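Paenibacillus xanthan lyase (Paenibacillus, PDB 6F2P) catalyses the eliminative cleavage of xanthan as a family 8 polysaccharide lyase, probably cutting at the terminal mannose of the side chains. Local coordinates at residues W262-Y267 against T316-M321; K323-L328 against T356-L361; S823-S828 against Q847-T852. All coordinates share one frame; numbering follows the deposited sequence.

Contact 1 of 3, residues W262-Y267 against T316-M321; sequences WIYDSY and TAFKRM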
loop_
_atom_site.group_PDB
_atom_site.type_symbol
_atom_site.label_atom_id
_atom_site.label_comp_id
_atom_site.label_asym_id
_atom_site.label_seq_id
_atom_site.Cartn_x
_atom_site.Cartn_y
_atom_site.Cartn_z
ATOM N N TRP A 262 -8.837 -15.655 -1.416
ATOM C CA TRP A 262 -9.420 -14.509 -0.697
ATOM C C TRP A 262 -9.499 -14.775 0.798
ATOM O O TRP A 262 -9.245 -13.885 1.609
ATOM C CB TRP A 262 -10.819 -14.157 -1.209
ATOM C CG TRP A 262 -10.852 -13.613 -2.613
ATOM C CD1 TRP A 262 -9.791 -13.150 -3.343
ATOM C CD2 TRP A 262 -12.008 -13.489 -3.460
ATOM N NE1 TRP A 262 -10.220 -12.737 -4.586
ATOM C CE2 TRP A 262 -11.573 -12.938 -4.682
ATOM C CE3 TRP A 262 -13.364 -13.792 -3.303
ATOM C CZ2 TRP A 262 -12.449 -12.683 -5.741
ATOM C CZ3 TRP A 262 -14.232 -13.532 -4.356
ATOM C CH2 TRP A 262 -13.771 -12.987 -5.556
ATOM N N ILE A 263 -9.841 -16.009 1.155
ATOM C CA ILE A 263 -9.882 -16.411 2.552
ATOM C C ILE A 263 -8.527 -16.224 3.240
ATOM O O ILE A 263 -8.451 -15.595 4.293
ATOM C CB ILE A 263 -10.340 -17.865 2.693
ATOM C CG1 ILE A 263 -11.704 -18.056 2.015
ATOM C CG2 ILE A 263 -10.387 -18.270 4.149
ATOM C CD1 ILE A 263 -12.753 -17.044 2.436
ATOM N N TYR A 264 -7.456 -16.746 2.642
ATOM C CA TYR A 264 -6.131 -16.609 3.251
ATOM C C TYR A 264 -5.657 -15.163 3.248
ATOM O O TYR A 264 -5.026 -14.711 4.198
ATOM C CB TYR A 264 -5.087 -17.462 2.534
ATOM C CG TYR A 264 -5.370 -18.936 2.527
ATOM C CD1 TYR A 264 -5.491 -19.645 3.710
ATOM C CD2 TYR A 264 -5.485 -19.630 1.329
ATOM C CE1 TYR A 264 -5.741 -21.001 3.705
ATOM C CE2 TYR A 264 -5.732 -20.985 1.310
ATOM C CZ TYR A 264 -5.859 -21.669 2.501
ATOM O OH TYR A 264 -6.109 -23.023 2.483
ATOM N N ASP A 265 -5.953 -14.446 2.170
ATOM C CA ASP A 265 -5.411 -13.110 1.981
ATOM C C ASP A 265 -6.313 -11.987 2.472
ATOM O O ASP A 265 -5.824 -11.006 3.025
ATOM C CB ASP A 265 -5.065 -12.873 0.513
ATOM C CG ASP A 265 -4.054 -13.867 -0.015
ATOM O OD1 ASP A 265 -3.329 -14.479 0.808
ATOM O OD2 ASP A 265 -3.991 -14.035 -1.254
ATOM N N SER A 266 -7.624 -12.122 2.285
ATOM C CA SER A 266 -8.515 -10.998 2.543
ATOM C C SER A 266 -9.452 -11.177 3.730
ATOM O O SER A 266 -10.133 -10.230 4.119
ATOM C CB SER A 266 -9.309 -10.669 1.287
ATOM O OG SER A 266 -8.425 -10.396 0.219
ATOM N N TYR A 267 -9.497 -12.370 4.318
ATOM C CA TYR A 267 -10.438 -12.597 5.425
ATOM C C TYR A 267 -9.820 -13.113 6.718
ATOM O O TYR A 267 -10.005 -12.512 7.772
ATOM C CB TYR A 267 -11.652 -13.415 4.962
ATOM C CG TYR A 267 -12.429 -12.555 4.022
ATOM C CD1 TYR A 267 -13.285 -11.576 4.508
ATOM C CD2 TYR A 267 -12.228 -12.635 2.655
ATOM C CE1 TYR A 267 -13.950 -10.730 3.657
ATOM C CE2 TYR A 267 -12.895 -11.791 1.791
ATOM C CZ TYR A 267 -13.748 -10.840 2.303
ATOM O OH TYR A 267 -14.406 -9.991 1.457
ATOM N N THR A 316 -9.202 -28.463 4.358
ATOM C CA THR A 316 -8.646 -28.779 5.662
ATOM C C THR A 316 -8.318 -27.500 6.411
ATOM O O THR A 316 -8.719 -27.327 7.559
ATOM C CB THR A 316 -7.375 -29.612 5.511
ATOM O OG1 THR A 316 -7.691 -30.824 4.813
ATOM C CG2 THR A 316 -6.758 -29.933 6.881
ATOM N N ALA A 317 -7.599 -26.604 5.741
ATOM C CA ALA A 317 -7.197 -25.326 6.320
ATOM C C ALA A 317 -8.410 -24.492 6.739
ATOM O O ALA A 317 -8.427 -23.883 7.817
ATOM C CB ALA A 317 -6.324 -24.553 5.330
ATOM N N PHE A 318 -9.423 -24.480 5.877
ATOM C CA PHE A 318 -10.658 -23.762 6.155
ATOM C C PHE A 318 -11.379 -24.309 7.379
ATOM O O PHE A 318 -11.864 -23.538 8.204
ATOM C CB PHE A 318 -11.601 -23.808 4.952
ATOM C CG PHE A 318 -11.151 -22.970 3.796
ATOM C CD1 PHE A 318 -9.939 -22.293 3.839
ATOM C CD2 PHE A 318 -11.945 -22.846 2.669
ATOM C CE1 PHE A 318 -9.529 -21.527 2.776
ATOM C CE2 PHE A 318 -11.539 -22.067 1.602
ATOM C CZ PHE A 318 -10.329 -21.412 1.655
ATOM N N LYS A 319 -11.462 -25.633 7.493
ATOM C CA LYS A 319 -12.176 -26.231 8.614
ATOM C C LYS A 319 -11.435 -25.949 9.903
ATOM O O LYS A 319 -12.049 -25.801 10.956
ATOM C CB LYS A 319 -12.344 -27.738 8.439
ATOM C CG LYS A 319 -13.259 -28.133 7.305
ATOM C CD LYS A 319 -13.393 -29.640 7.208
ATOM C CE LYS A 319 -13.960 -30.019 5.856
ATOM N NZ LYS A 319 -14.406 -31.436 5.792
ATOM N N ARG A 320 -10.114 -25.862 9.814
ATOM C CA ARG A 320 -9.305 -25.680 11.008
ATOM C C ARG A 320 -9.477 -24.280 11.569
ATOM O O ARG A 320 -9.572 -24.100 12.776
ATOM C CB ARG A 320 -7.825 -25.969 10.731
ATOM C CG ARG A 320 -7.510 -27.444 10.537
ATOM C CD ARG A 320 -6.016 -27.718 10.583
ATOM N NE ARG A 320 -5.495 -27.723 11.947
ATOM C CZ ARG A 320 -4.321 -27.213 12.307
ATOM N NH1 ARG A 320 -3.537 -26.638 11.403
ATOM N NH2 ARG A 320 -3.935 -27.268 13.574
ATOM N N MET A 321 -9.518 -23.281 10.700
ATOM C CA MET A 321 -9.634 -21.924 11.196
ATOM C C MET A 321 -11.055 -21.659 11.726
ATOM O O MET A 321 -11.227 -21.048 12.787
ATOM C CB MET A 321 -9.175 -20.907 10.140
ATOM C CG MET A 321 -10.045 -20.815 8.899
ATOM S SD MET A 321 -9.455 -19.561 7.743
ATOM C CE MET A 321 -8.105 -20.420 6.943
#

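Contact 2 of 3, residues K323-L328 against T356-L361; sequences KYWLLL and TSRGEL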
loop_
_atom_site.group_PDB
_atom_site.type_symbol
_atom_site.label_atom_id
_atom_site.label_comp_id
_atom_site.label_asym_id
_atom_site.label_seq_id
_atom_site.Cartn_x
_atom_site.Cartn_y
_atom_site.Cartn_z
ATOM N N LYS A 323 -13.073 -23.925 12.962
ATOM C CA LYS A 323 -13.195 -24.636 14.230
ATOM C C LYS A 323 -12.649 -23.796 15.373
ATOM O O LYS A 323 -13.318 -23.629 16.395
ATOM C CB LYS A 323 -12.485 -25.990 14.197
ATOM C CG LYS A 323 -12.729 -26.829 15.451
ATOM C CD LYS A 323 -12.485 -28.306 15.202
ATOM C CE LYS A 323 -12.927 -29.140 16.398
ATOM N NZ LYS A 323 -12.817 -30.610 16.151
ATOM N N TYR A 324 -11.438 -23.274 15.182
ATOM C CA TYR A 324 -10.782 -22.381 16.136
ATOM C C TYR A 324 -11.716 -21.280 16.602
ATOM O O TYR A 324 -11.898 -21.079 17.804
ATOM C CB TYR A 324 -9.532 -21.754 15.504
ATOM C CG TYR A 324 -8.802 -20.755 16.385
ATOM C CD1 TYR A 324 -8.159 -21.162 17.549
ATOM C CD2 TYR A 324 -8.737 -19.411 16.044
ATOM C CE1 TYR A 324 -7.481 -20.256 18.357
ATOM C CE2 TYR A 324 -8.061 -18.495 16.846
ATOM C CZ TYR A 324 -7.431 -18.927 18.000
ATOM O OH TYR A 324 -6.755 -18.035 18.812
ATOM N N TRP A 325 -12.316 -20.580 15.644
ATOM C CA TRP A 325 -13.212 -19.479 15.954
ATOM C C TRP A 325 -14.505 -19.930 16.638
ATOM O O TRP A 325 -15.063 -19.203 17.462
ATOM C CB TRP A 325 -13.549 -18.697 14.686
ATOM C CG TRP A 325 -12.374 -17.990 14.072
ATOM C CD1 TRP A 325 -11.336 -17.381 14.730
ATOM C CD2 TRP A 325 -12.116 -17.819 12.669
ATOM N NE1 TRP A 325 -10.455 -16.838 13.820
ATOM C CE2 TRP A 325 -10.909 -17.097 12.551
ATOM C CE3 TRP A 325 -12.787 -18.209 11.502
ATOM C CZ2 TRP A 325 -10.366 -16.756 11.313
ATOM C CZ3 TRP A 325 -12.246 -17.873 10.276
ATOM C CH2 TRP A 325 -11.050 -17.152 10.188
ATOM N N LEU A 326 -14.996 -21.114 16.289
ATOM C CA LEU A 326 -16.260 -21.595 16.850
ATOM C C LEU A 326 -16.067 -22.000 18.297
ATOM O O LEU A 326 -16.939 -21.780 19.134
ATOM C CB LEU A 326 -16.799 -22.775 16.054
ATOM C CG LEU A 326 -17.434 -22.459 14.706
ATOM C CD1 LEU A 326 -17.671 -23.739 13.918
ATOM C CD2 LEU A 326 -18.735 -21.718 14.928
ATOM N N LEU A 327 -14.910 -22.588 18.585
ATOM C CA LEU A 327 -14.558 -22.995 19.942
ATOM C C LEU A 327 -14.413 -21.786 20.868
ATOM O O LEU A 327 -14.612 -21.882 22.082
ATOM C CB LEU A 327 -13.255 -23.802 19.916
ATOM C CG LEU A 327 -13.352 -25.171 19.241
ATOM C CD1 LEU A 327 -11.977 -25.709 18.949
ATOM C CD2 LEU A 327 -14.128 -26.141 20.115
ATOM N N LEU A 328 -14.055 -20.648 20.286
ATOM C CA LEU A 328 -13.890 -19.432 21.061
ATOM C C LEU A 328 -15.234 -18.790 21.317
ATOM O O LEU A 328 -15.385 -18.031 22.269
ATOM C CB LEU A 328 -12.971 -18.452 20.334
ATOM C CG LEU A 328 -11.508 -18.884 20.265
ATOM C CD1 LEU A 328 -10.719 -17.969 19.359
ATOM C CD2 LEU A 328 -10.905 -18.896 21.642
ATOM N N THR A 356 -8.491 -30.596 13.772
ATOM C CA THR A 356 -7.938 -29.898 14.922
ATOM C C THR A 356 -8.037 -28.385 14.717
ATOM O O THR A 356 -7.879 -27.891 13.597
ATOM C CB THR A 356 -6.461 -30.301 15.177
ATOM O OG1 THR A 356 -5.670 -29.993 14.023
ATOM C CG2 THR A 356 -6.348 -31.789 15.465
ATOM N N SER A 357 -8.320 -27.662 15.797
ATOM C CA SER A 357 -8.251 -26.200 15.807
ATOM C C SER A 357 -6.958 -25.667 15.169
ATOM O O SER A 357 -5.884 -26.224 15.381
ATOM C CB SER A 357 -8.370 -25.701 17.253
ATOM O OG SER A 357 -8.039 -24.332 17.361
ATOM N N ARG A 358 -7.061 -24.600 14.379
ATOM C CA ARG A 358 -5.883 -24.003 13.741
ATOM C C ARG A 358 -4.927 -23.405 14.763
ATOM O O ARG A 358 -3.704 -23.443 14.604
ATOM C CB ARG A 358 -6.294 -22.897 12.769
ATOM C CG ARG A 358 -5.113 -22.105 12.201
ATOM C CD ARG A 358 -5.508 -20.701 11.804
ATOM N NE ARG A 358 -5.751 -19.845 12.962
ATOM C CZ ARG A 358 -6.253 -18.614 12.887
ATOM N NH1 ARG A 358 -6.569 -18.097 11.709
ATOM N NH2 ARG A 358 -6.436 -17.897 13.987
ATOM N N GLY A 359 -5.496 -22.828 15.809
ATOM C CA GLY A 359 -4.702 -22.164 16.815
ATOM C C GLY A 359 -4.545 -20.693 16.508
ATOM O O GLY A 359 -5.109 -20.177 15.541
ATOM N N GLU A 360 -3.776 -20.017 17.350
ATOM C CA GLU A 360 -3.461 -18.612 17.159
ATOM C C GLU A 360 -2.674 -18.414 15.857
ATOM O O GLU A 360 -1.732 -19.156 15.572
ATOM C CB GLU A 360 -2.634 -18.129 18.346
ATOM C CG GLU A 360 -2.570 -16.639 18.516
ATOM C CD GLU A 360 -2.066 -16.262 19.893
ATOM O OE1 GLU A 360 -2.691 -15.383 20.536
ATOM O OE2 GLU A 360 -1.053 -16.859 20.328
ATOM N N LEU A 361 -3.081 -17.423 15.069
ATOM C CA LEU A 361 -2.369 -17.058 13.851
ATOM C C LEU A 361 -1.356 -15.959 14.164
ATOM O O LEU A 361 -1.668 -14.990 14.860
ATOM C CB LEU A 361 -3.358 -16.593 12.772
ATOM C CG LEU A 361 -2.813 -16.190 11.396
ATOM C CD1 LEU A 361 -2.197 -17.383 10.667
ATOM C CD2 LEU A 361 -3.893 -15.535 10.541
HETATM O O HOH W 1 -8.235 -15.430 15.033
#

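Contact 3 of 3, residues S823-S828 against Q847-T852; sequences SRIMKS and QDMFWT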
loop_
_atom_site.group_PDB
_atom_site.type_symbol
_atom_site.label_atom_id
_atom_site.label_comp_id
_atom_site.label_asym_id
_atom_site.label_seq_id
_atom_site.Cartn_x
_atom_site.Cartn_y
_atom_site.Cartn_z
ATOM N N SER A 823 20.121 14.630 -27.136
ATOM C CA SER A 823 18.974 13.816 -27.514
ATOM C C SER A 823 18.994 13.555 -29.010
ATOM O O SER A 823 19.367 14.429 -29.790
ATOM C CB SER A 823 17.663 14.493 -27.107
ATOM O OG SER A 823 17.471 15.702 -27.817
ATOM N N ARG A 824 18.624 12.344 -29.405
ATOM C CA ARG A 824 18.555 11.996 -30.820
ATOM C C ARG A 824 17.111 12.113 -31.272
ATOM O O ARG A 824 16.229 11.462 -30.721
ATOM C CB ARG A 824 19.098 10.587 -31.081
ATOM C CG ARG A 824 19.201 10.220 -32.551
ATOM C CD ARG A 824 19.832 8.843 -32.738
ATOM N NE ARG A 824 20.516 8.712 -34.024
ATOM C CZ ARG A 824 20.062 7.997 -35.049
ATOM N NH1 ARG A 824 18.921 7.334 -34.951
ATOM N NH2 ARG A 824 20.757 7.940 -36.176
ATOM N N ILE A 825 16.885 12.966 -32.263
ATOM C CA ILE A 825 15.550 13.285 -32.733
ATOM C C ILE A 825 15.359 12.785 -34.166
ATOM O O ILE A 825 16.196 13.050 -35.035
ATOM C CB ILE A 825 15.318 14.815 -32.704
ATOM C CG1 ILE A 825 15.551 15.381 -31.292
ATOM C CG2 ILE A 825 13.944 15.167 -33.269
ATOM C CD1 ILE A 825 14.782 14.676 -30.192
ATOM N N MET A 826 14.270 12.058 -34.416
ATOM C CA MET A 826 13.948 11.639 -35.777
ATOM C C MET A 826 13.236 12.772 -36.517
ATOM O O MET A 826 12.499 13.560 -35.909
ATOM C CB MET A 826 13.077 10.389 -35.759
ATOM C CG MET A 826 13.668 9.243 -34.974
ATOM S SD MET A 826 15.134 8.593 -35.777
ATOM C CE MET A 826 16.373 9.121 -34.617
ATOM N N LYS A 827 13.465 12.862 -37.824
ATOM C CA LYS A 827 12.816 13.891 -38.628
ATOM C C LYS A 827 11.316 13.635 -38.702
ATOM O O LYS A 827 10.869 12.499 -38.887
ATOM C CB LYS A 827 13.407 13.947 -40.042
ATOM C CG LYS A 827 12.818 15.049 -40.929
ATOM C CD LYS A 827 13.404 15.001 -42.335
ATOM C CE LYS A 827 12.718 15.987 -43.271
ATOM N NZ LYS A 827 13.205 15.796 -44.668
ATOM N N SER A 828 10.544 14.702 -38.556
ATOM C CA SER A 828 9.099 14.621 -38.634
ATOM C C SER A 828 8.605 15.970 -39.121
ATOM O O SER A 828 9.089 17.009 -38.673
ATOM C CB SER A 828 8.515 14.295 -37.257
ATOM O OG SER A 828 7.100 14.395 -37.234
ATOM N N GLN A 847 15.287 24.362 -28.214
ATOM C CA GLN A 847 15.788 23.868 -29.485
ATOM C C GLN A 847 14.652 23.687 -30.469
ATOM O O GLN A 847 13.698 22.954 -30.201
ATOM C CB GLN A 847 16.498 22.530 -29.287
ATOM C CG GLN A 847 17.777 22.622 -28.479
ATOM C CD GLN A 847 18.997 22.849 -29.349
ATOM O OE1 GLN A 847 18.917 22.828 -30.579
ATOM N NE2 GLN A 847 20.139 23.060 -28.712
ATOM N N ASP A 848 14.750 24.355 -31.610
ATOM C CA ASP A 848 13.780 24.140 -32.671
ATOM C C ASP A 848 14.122 22.820 -33.369
ATOM O O ASP A 848 15.123 22.714 -34.099
ATOM C CB ASP A 848 13.744 25.338 -33.633
ATOM C CG ASP A 848 12.976 25.051 -34.907
ATOM O OD1 ASP A 848 12.140 24.120 -34.926
ATOM O OD2 ASP A 848 13.216 25.767 -35.903
ATOM N N MET A 849 13.274 21.823 -33.122
ATOM C CA MET A 849 13.492 20.456 -33.578
ATOM C C MET A 849 12.974 20.210 -34.993
ATOM O O MET A 849 12.929 19.067 -35.447
ATOM C CB MET A 849 12.817 19.477 -32.618
ATOM C CG MET A 849 13.162 19.680 -31.156
ATOM S SD MET A 849 14.806 19.060 -30.832
ATOM C CE MET A 849 14.838 18.970 -29.048
ATOM N N PHE A 850 12.577 21.268 -35.690
ATOM C CA PHE A 850 12.117 21.115 -37.068
ATOM C C PHE A 850 13.241 21.293 -38.101
ATOM O O PHE A 850 14.135 22.125 -37.930
ATOM C CB PHE A 850 10.966 22.081 -37.373
ATOM C CG PHE A 850 10.413 21.941 -38.767
ATOM C CD1 PHE A 850 9.452 20.979 -39.052
ATOM C CD2 PHE A 850 10.854 22.765 -39.794
ATOM C CE1 PHE A 850 8.939 20.839 -40.334
ATOM C CE2 PHE A 850 10.352 22.627 -41.076
ATOM C CZ PHE A 850 9.390 21.662 -41.348
ATOM N N TRP A 851 13.184 20.498 -39.167
ATOM C CA TRP A 851 14.036 20.718 -40.333
ATOM C C TRP A 851 13.504 20.052 -41.613
ATOM O O TRP A 851 12.724 19.096 -41.563
ATOM C CB TRP A 851 15.490 20.312 -40.064
ATOM C CG TRP A 851 15.740 18.838 -39.992
ATOM C CD1 TRP A 851 16.158 18.022 -41.006
ATOM C CD2 TRP A 851 15.609 18.008 -38.838
ATOM N NE1 TRP A 851 16.293 16.732 -40.552
ATOM C CE2 TRP A 851 15.962 16.697 -39.222
ATOM C CE3 TRP A 851 15.226 18.245 -37.516
ATOM C CZ2 TRP A 851 15.942 15.629 -38.333
ATOM C CZ3 TRP A 851 15.207 17.187 -36.636
ATOM C CH2 TRP A 851 15.561 15.891 -37.047
ATOM N N THR A 852 13.945 20.579 -42.752
ATOM C CA THR A 852 13.461 20.167 -44.066
ATOM C C THR A 852 14.550 19.459 -44.865
ATOM O O THR A 852 14.264 18.764 -45.847
ATOM C CB THR A 852 12.998 21.386 -44.876
ATOM O OG1 THR A 852 13.962 22.440 -44.727
ATOM C CG2 THR A 852 11.649 21.878 -44.381
HETATM O O HOH W 2 12.137 17.224 -37.706
#

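Contact 1 of 3, residues W262-Y267 against T316-M321
The helices of 262-267 and 316-321 run at 44° to each other, with their axes 11.6 Å apart. At this spacing the long side chains bridge the gap, and no hydrogen bond joins the two segments. Phe318 is the centre of the contact. Its CG lies anti to its own carbonyl carbon, and the ring reaches across toward the other helix. CE1 meets both Ile263 and Tyr264, while CZ rests on Ile263. Ile263 has CG2 anti to the backbone N and CG1 beside it, so both branches face the phenyl group. Ile263 CG2 lies 3.6 Å from Phe318 CE1, and Ile263 CG1 lies 3.6 Å from Phe318 CZ. Tyr264 leaves its helix across the gap, and its ring receives Phe318 CE1 over one face, 3.7 Å from Tyr264 CZ. The two rings are oblique, with planes at 54°. Ala317 CB sits at the edge of the tyrosine ring, in its plane, beside OH. That hydroxyl is hydrogen-bonded to Asp314 OD1, which anchors the tip of Tyr264 to the start of helix 312-328. Met321 takes the crowded chi1 position (67°), then bends at chi3. This brings its SD to 3.9 Å from Ile263 CG2 and its CE to 4.1 Å from Tyr264 CE1. The contact belongs to the helical domain, an incomplete alpha/alpha toroid in family 8 lyases. Helix 292-307 packs against both partners, with Ile303 touching Ile263 and Phe318. Leu306 also meets Phe318, and Leu234 of helix 229-244 covers Ile263.

Contact 2 of 3, residues K323-L328 against T356-L361
This is a helix-to-loop contact centred on one tyrosine. It joins the C-terminal part of helix 312-328 to the loop between helix 340-351 and strand 363-367. Tyr324 CG is anti to the backbone N (chi1 177°), which sends the ring onto the loop. Gly359 O lies over the centre of one ring face, 3.4 Å above the plane, and Leu328 CD1 covers the opposite face toward the rim. Ser357 OG is at the ring edge, 3.2 Å from Tyr324 CD1. The loop lies where the chain passes from the helices to the first antiparallel sheet, consistent with the helical and beta-sandwich build of family 8 lyases. Arg358 ties the loop to itself. Its chain bends at chi3, and NE donates to Gly359 O at 2.7 Å, nearly straight (158°) and in the carbonyl plane. A weak bond from Arg358 NH2 reaches the same oxygen, so the carbonyl over the tyrosine is gripped twice. Leu361 CB lies over the centre of one guanidinium face. Water 1 accepts from Trp325 NE1 at 2.9 Å and from Arg358 NH2 at 3.2 Å, bridging helix and loop. Arg358 NH1 forms a salt bridge with Glu268.

Contact 3 of 3, residues S823-S828 against Q847-T852
Segment 823-828, the end of a strand and the loop after it, runs 42° from 849-852, end to end. Lys827 CA lies 7.1 Å from Trp851 CA and Ile825 CA 7.5 Å from Met849 CA; side chains and a bridging water lie between them. Trp851 carries most of the contact. Its CG lies between the backbone N and the carbonyl carbon (chi1 73°), which turns the indole toward 823-828. Lys827, fully extended, runs over one face. Its CG makes a CH-pi contact, 4.2 Å from the centroid of the five-membered ring of Trp851. Lys827 NZ is hydrogen-bonded to Thr853 O and only weakly to Thr852 O, while Trp851 NE1 donates to Glu855 O. Ile825 O lies in the indole plane at its edge, 3.5 Å from Trp851 CH2. Strands 817-826 and 841-848 belong to different antiparallel sheets, an arrangement that fits a beta-sandwich. Just past the end of strand 841-848, Met849 SD meets Ile825 CG1 at 3.8 Å, the two side chains crossing at about a right angle. Water 2 accepts from Ser828 N at 3.1 Å and donates to Met849 O at 3.0 Å. It lies over the same indole face as Lys827 CG. Asp848 OD1 accepts from Phe850 N, met from above the carboxylate plane, which forms an Asx turn.

How the contacts relate
Contacts 1 and 2 share helix 312-328 and lie next to each other, their centres about 11 Å apart. Arg320, on the first, ties them together: its NE lies 2.9 Å from Thr356 O, a probable hydrogen bond, and its carbonyl probably accepts from Arg358 N. Contact 3 stands alone on the other side of the chain's centre, about 60 Å from contact 1 and 69 Å from contact 2, centre to centre. Contact 1 is buried and apolar. Contacts 2 and 3 are partly buried, and each sets an aromatic ring against polar backbone and a long basic side chain, with a bridging water. The first two involve helices; the third sets the end of one strand and the loop after it against another loop.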